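Local coordinates for amidohydrolase (Pseudomonas aeruginosa, PDB 2I5G), which is probably a metal-dependent dipeptidase of the M19 membrane dipeptidase family, built on a TIM-barrel fold, at residues 197-200 with 201-205; 222-225 with 226-229; 258-261 with 262-266. The protein carries 2 engineered substitutions. All coordinates share one frame; numbering follows the deposited sequence.

Interaction 1 (197-200 with 201-205); sequences ELKF and IADHG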
# COMPACT_ATOMS: atom_id res chain seq x y z
N GLU A 197 23.73 -4.90 -10.43
CA GLU A 197 22.37 -4.52 -10.78
C GLU A 197 22.25 -4.05 -12.22
O GLU A 197 21.34 -4.46 -12.95
CB GLU A 197 21.87 -3.41 -9.86
CG GLU A 197 21.53 -3.87 -8.47
CD GLU A 197 20.95 -2.74 -7.64
OE1 GLU A 197 21.72 -1.86 -7.20
OE2 GLU A 197 19.71 -2.74 -7.43
N LEU A 198 23.17 -3.18 -12.62
CA LEU A 198 23.17 -2.65 -13.97
C LEU A 198 23.40 -3.76 -14.99
O LEU A 198 22.85 -3.72 -16.09
CB LEU A 198 24.27 -1.60 -14.11
CG LEU A 198 24.12 -0.34 -13.26
CD1 LEU A 198 25.38 0.47 -13.39
CD2 LEU A 198 22.90 0.48 -13.72
N LYS A 199 24.20 -4.75 -14.62
CA LYS A 199 24.49 -5.85 -15.53
C LYS A 199 23.31 -6.79 -15.61
O LYS A 199 23.02 -7.35 -16.67
CB LYS A 199 25.74 -6.60 -15.06
CG LYS A 199 26.04 -7.87 -15.85
CD LYS A 199 27.37 -8.50 -15.44
CE LYS A 199 27.42 -10.00 -15.73
NZ LYS A 199 27.19 -10.32 -17.16
N PHE A 200 22.62 -6.94 -14.49
CA PHE A 200 21.46 -7.82 -14.41
C PHE A 200 20.27 -7.31 -15.22
O PHE A 200 19.55 -8.11 -15.83
CB PHE A 200 21.03 -7.99 -12.94
CG PHE A 200 19.96 -9.02 -12.73
CD1 PHE A 200 20.28 -10.35 -12.50
CD2 PHE A 200 18.61 -8.66 -12.75
CE1 PHE A 200 19.29 -11.31 -12.30
CE2 PHE A 200 17.61 -9.61 -12.56
CZ PHE A 200 17.95 -10.94 -12.33
N ILE A 201 20.05 -6.00 -15.24
CA ILE A 201 18.91 -5.48 -15.99
C ILE A 201 19.18 -5.46 -17.49
O ILE A 201 18.27 -5.58 -18.29
CB ILE A 201 18.50 -4.06 -15.53
CG1 ILE A 201 17.19 -3.67 -16.22
CG2 ILE A 201 19.60 -3.05 -15.86
CD1 ILE A 201 16.69 -2.28 -15.87
N ALA A 202 20.45 -5.30 -17.86
CA ALA A 202 20.79 -5.28 -19.28
C ALA A 202 20.73 -6.72 -19.83
O ALA A 202 20.26 -6.95 -20.94
CB ALA A 202 22.18 -4.69 -19.49
N ASP A 203 21.21 -7.68 -19.04
CA ASP A 203 21.21 -9.07 -19.48
C ASP A 203 19.80 -9.55 -19.77
O ASP A 203 19.59 -10.39 -20.64
CB ASP A 203 21.85 -9.97 -18.42
CG ASP A 203 23.37 -9.94 -18.48
OD1 ASP A 203 23.92 -9.95 -19.60
OD2 ASP A 203 24.01 -9.90 -17.41
N HIS A 204 18.83 -9.01 -19.03
CA HIS A 204 17.43 -9.38 -19.22
C HIS A 204 16.72 -8.46 -20.21
O HIS A 204 15.52 -8.24 -20.11
CB HIS A 204 16.70 -9.40 -17.88
CG HIS A 204 17.14 -10.50 -16.96
ND1 HIS A 204 18.33 -10.46 -16.27
CD2 HIS A 204 16.59 -11.70 -16.68
CE1 HIS A 204 18.49 -11.59 -15.60
NE2 HIS A 204 17.44 -12.36 -15.83
N GLY A 205 17.47 -7.93 -21.17
CA GLY A 205 16.90 -7.06 -22.18
C GLY A 205 16.42 -5.72 -21.67
O GLY A 205 15.63 -5.05 -22.34
O HOH W 1 26.47 -8.60 -19.63
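H204 folds back over the last turn of helix 195-203 and meets F200 through its imidazole, with a weak backbone bond from H204 N to F200 O besides. Its CG lies beside its own backbone N (chi1 -69°), which turns the ring toward the preceding turn. CB and CG pass F200 O at 3.7 and 3.6 Å without bonding to it. ND1, the next atom out, donates to F200 O at 2.7 Å; the nitrogen lies in the carbonyl plane, although the oxygen sits somewhat out of the imidazole plane. CE1 then comes over one face of the F200 ring, off toward the rim, 3.4 Å from F200 CZ, and NE2 trails at 3.8 Å from the same CZ. The two rings meet obliquely, their planes 34° apart.

This is the C-terminal end of the helix in the beta-alpha-beta unit of strands 177-181 and 207-210, and H204 is the first residue to leave helical geometry. F200 and H204 both pack on L170 of helix 162-171. One residue earlier on each side, K199 reaches D203: NZ forms a salt bridge with the syn side of OD2 at 3.2 Å, the lysine bending at chi4 (58°), while a water spans NZ and OD1.

Interaction 2 (222-225 with 226-229); sequences DSTI and DDYA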
# COMPACT_ATOMS: atom_id res chain seq x y z
N ASP A 222 29.64 20.16 -7.49
CA ASP A 222 30.87 20.60 -8.15
C ASP A 222 31.06 19.84 -9.46
O ASP A 222 32.10 19.96 -10.12
CB ASP A 222 32.07 20.36 -7.24
CG ASP A 222 32.15 21.35 -6.11
OD1 ASP A 222 33.01 21.17 -5.22
OD2 ASP A 222 31.36 22.32 -6.11
N SER A 223 30.05 19.07 -9.83
CA SER A 223 30.11 18.28 -11.05
C SER A 223 29.98 19.17 -12.29
O SER A 223 29.42 20.27 -12.23
CB SER A 223 29.01 17.23 -11.04
OG SER A 223 29.13 16.38 -9.91
N THR A 224 30.50 18.69 -13.41
CA THR A 224 30.44 19.41 -14.67
C THR A 224 29.83 18.51 -15.73
O THR A 224 29.65 17.31 -15.52
CB THR A 224 31.83 19.86 -15.14
OG1 THR A 224 32.59 18.71 -15.55
CG2 THR A 224 32.56 20.56 -14.01
N ILE A 225 29.53 19.09 -16.88
CA ILE A 225 28.94 18.36 -17.98
C ILE A 225 29.76 17.09 -18.25
O ILE A 225 29.21 16.04 -18.58
CB ILE A 225 28.83 19.30 -19.24
CG1 ILE A 225 27.53 19.03 -20.00
CG2 ILE A 225 30.05 19.16 -20.13
CD1 ILE A 225 27.44 17.68 -20.62
N ASP A 226 31.07 17.19 -18.08
CA ASP A 226 31.99 16.06 -18.29
C ASP A 226 31.84 14.94 -17.27
O ASP A 226 31.99 13.77 -17.60
CB ASP A 226 33.44 16.54 -18.26
CG ASP A 226 33.83 17.28 -19.53
OD1 ASP A 226 34.00 16.61 -20.57
OD2 ASP A 226 33.96 18.52 -19.48
N ASP A 227 31.55 15.31 -16.02
CA ASP A 227 31.37 14.31 -14.97
C ASP A 227 30.14 13.47 -15.28
O ASP A 227 30.02 12.34 -14.82
CB ASP A 227 31.21 15.00 -13.61
CG ASP A 227 32.50 15.65 -13.13
OD1 ASP A 227 33.47 14.91 -12.88
OD2 ASP A 227 32.53 16.89 -13.02
N TYR A 228 29.23 14.05 -16.06
CA TYR A 228 28.01 13.36 -16.45
C TYR A 228 28.36 12.35 -17.54
O TYR A 228 27.96 11.19 -17.47
CB TYR A 228 27.00 14.40 -16.94
CG TYR A 228 25.64 13.86 -17.33
CD1 TYR A 228 25.06 12.79 -16.65
CD2 TYR A 228 24.89 14.49 -18.33
CE1 TYR A 228 23.77 12.35 -16.95
CE2 TYR A 228 23.60 14.06 -18.64
CZ TYR A 228 23.04 13.00 -17.94
OH TYR A 228 21.75 12.61 -18.22
N ALA A 229 29.11 12.79 -18.54
CA ALA A 229 29.53 11.90 -19.61
C ALA A 229 30.30 10.74 -18.99
O ALA A 229 30.19 9.60 -19.42
CB ALA A 229 30.41 12.64 -20.61
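T224 and D227 slant across each other at the start of helix 225-239, the aspartate's OD2 reaching back to the threonine from the first turn. Two donors of T224 converge on that oxygen from different directions. The backbone N lies 2.7 Å from D227 OD2 and approaches its anti lone pair, whereas OG1, 3.1 Å from D227 OD2, donates from well above the carboxylate plane, 55° out of it. The threonine torsion explains the second bond: with chi1 at 70°, OG1 sits between the backbone N and the carbonyl carbon, facing the helix. From there it also accepts a weak bond from D226 N at 3.3 Å.

T224 occupies the N-cap position, that weak bond being the capping bond, and with D227 it forms a capping box, the classical way of satisfying amide groups that have no preceding turn to bond to. K219 adds a long, weak ion pair to D227 OD2. The neighbouring side chains diverge from the box. I225 packs against L293 and T296 of helix 291-299, and D226 reaches R300 through a salt bridge from OD1. Y228 swings its ring away, CG anti to the backbone N (chi1 -177°), until its hydroxyl bonds to V210 O at the end of strand 207-210; its CB stays behind, 3.2 Å from I225 O. Helical bonding opens with a weak bond from Y228 N to T224 O and firms up where A229 N donates to I225 O at 3.3 Å.

Interaction 3 (258-261 with 262-266); sequences FFEW and LTHDK
E260 O collects several donors where helix 256-263 runs out, the shortest bond coming from the imidazole of H264. H264 ND1 donates to E260 O over 2.7 Å with an N-H...O angle of 156°, and the oxygen lies at the edge of the imidazole, near its plane. The backbone nitrogens of T263 and H264 add weak bonds to the same oxygen. T263 OG1 is also close by, 3.1 Å from E260 O and 2.9 Å from F259 O, so that its single proton has two carbonyls to choose between. Placing OG1 between the backbone N and the carbonyl carbon (chi1 51°) is what folds the hydroxyl back onto the helix. T263 N donates to F259 O as well.

The E260 side chain runs alongside H264, pointing the same way. Its bend at chi2 brings OE1 to 3.3 Å from H264 CE1, with the carboxylate and imidazole planes strongly inclined, 67° apart. The other oxygen, OE2, is held by a salt bridge to R271.

L262 brings both methyl groups to the F258 ring from the same side, L262 CD2 3.6 Å from F258 CE2 and CD1 over the face, offset toward the rim. CD1 also meets the W261 indole, 3.5 Å from W261 CE3. H254 stacks on F258, and W44 packs edge-to-face with W261 while donating from NE1 to W261 O.

Beyond the helix, K266 makes a cation-pi contact with F140 of the second subunit. The imidazole thus supplies E260 O with a short bond where the backbone offers it only weak ones; this probably limits rotation of the H264 ring, and the nearby E260 carboxylate may polarise it.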
# COMPACT_ATOMS: atom_id res chain seq x y z
N PHE A 258 8.36 22.16 -3.40
CA PHE A 258 8.44 20.99 -4.28
C PHE A 258 9.45 19.95 -3.81
O PHE A 258 9.17 18.75 -3.87
CB PHE A 258 8.80 21.43 -5.70
CG PHE A 258 8.99 20.28 -6.67
CD1 PHE A 258 7.90 19.62 -7.21
CD2 PHE A 258 10.27 19.90 -7.06
CE1 PHE A 258 8.08 18.59 -8.14
CE2 PHE A 258 10.46 18.87 -7.99
CZ PHE A 258 9.36 18.21 -8.53
N PHE A 259 10.62 20.40 -3.37
CA PHE A 259 11.64 19.47 -2.90
C PHE A 259 11.30 18.85 -1.56
O PHE A 259 11.53 17.66 -1.35
CB PHE A 259 13.01 20.16 -2.87
CG PHE A 259 13.60 20.34 -4.23
CD1 PHE A 259 14.01 19.24 -4.97
CD2 PHE A 259 13.66 21.60 -4.82
CE1 PHE A 259 14.46 19.39 -6.29
CE2 PHE A 259 14.11 21.76 -6.13
CZ PHE A 259 14.51 20.65 -6.87
N GLU A 260 10.73 19.64 -0.66
CA GLU A 260 10.33 19.12 0.64
C GLU A 260 9.27 18.05 0.44
O GLU A 260 9.20 17.07 1.18
CB GLU A 260 9.79 20.26 1.52
CG GLU A 260 10.85 21.25 1.95
CD GLU A 260 11.94 20.60 2.79
OE1 GLU A 260 11.65 20.21 3.95
OE2 GLU A 260 13.08 20.46 2.30
N TRP A 261 8.45 18.26 -0.58
CA TRP A 261 7.36 17.36 -0.94
C TRP A 261 7.91 16.03 -1.46
O TRP A 261 7.33 14.97 -1.24
CB TRP A 261 6.51 18.02 -2.02
CG TRP A 261 5.35 17.23 -2.45
CD1 TRP A 261 4.29 16.85 -1.68
CD2 TRP A 261 5.07 16.76 -3.77
NE1 TRP A 261 3.36 16.17 -2.44
CE2 TRP A 261 3.82 16.11 -3.73
CE3 TRP A 261 5.76 16.83 -4.99
CZ2 TRP A 261 3.24 15.53 -4.87
CZ3 TRP A 261 5.18 16.26 -6.12
CH2 TRP A 261 3.93 15.62 -6.05
N LEU A 262 9.03 16.11 -2.16
CA LEU A 262 9.67 14.94 -2.71
C LEU A 262 10.45 14.20 -1.62
O LEU A 262 10.65 12.99 -1.71
CB LEU A 262 10.62 15.36 -3.84
CG LEU A 262 10.28 15.03 -5.30
CD1 LEU A 262 8.84 15.34 -5.62
CD2 LEU A 262 11.21 15.83 -6.21
N THR A 263 10.88 14.91 -0.57
CA THR A 263 11.67 14.27 0.47
C THR A 263 10.98 13.74 1.73
O THR A 263 11.62 13.09 2.57
CB THR A 263 12.81 15.20 0.90
OG1 THR A 263 12.29 16.50 1.21
CG2 THR A 263 13.84 15.31 -0.21
N HIS A 264 9.68 13.99 1.86
CA HIS A 264 8.95 13.48 3.02
C HIS A 264 7.99 12.40 2.52
O HIS A 264 7.35 12.56 1.48
CB HIS A 264 8.16 14.59 3.71
CG HIS A 264 9.02 15.59 4.43
ND1 HIS A 264 9.77 16.53 3.77
CD2 HIS A 264 9.25 15.78 5.75
CE1 HIS A 264 10.43 17.26 4.65
NE2 HIS A 264 10.13 16.82 5.86
N ASP A 265 7.90 11.28 3.24
CA ASP A 265 7.01 10.19 2.84
C ASP A 265 5.59 10.70 2.60
O ASP A 265 5.04 11.46 3.41
CB ASP A 265 7.00 9.09 3.90
CG ASP A 265 6.24 7.84 3.46
OD1 ASP A 265 6.60 7.28 2.40
OD2 ASP A 265 5.29 7.42 4.16
N LYS A 266 4.99 10.28 1.48
CA LYS A 266 3.63 10.70 1.13
C LYS A 266 3.59 12.18 0.77
O LYS A 266 2.53 12.74 0.55
CB LYS A 266 2.66 10.43 2.29
CG LYS A 266 1.99 9.06 2.28
CD LYS A 266 2.99 7.94 2.33
CE LYS A 266 2.30 6.61 2.31
NZ LYS A 266 3.28 5.53 2.59

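The three contacts follow one another along the chain without touching: interactions 1 and 2 have centres about 25 Å apart, 2 and 3 about 26 Å, and 1 and 3 about 30 Å. Each lies at a helix terminus: interaction 2 at an N-terminus, interactions 1 and 3 at C-termini, where a histidine ND1 bonds a carbonyl four residues back. Helix 195-203 leads into strand 207-210, and interaction 2 lies on the way out of that strand, so these two probably lie toward opposite ends of the barrel. In TIM-barrel enzymes the active site lies at the C-terminal ends of the strands, the side to which interactions 2 and 3 would belong; only interaction 3 reaches the second subunit.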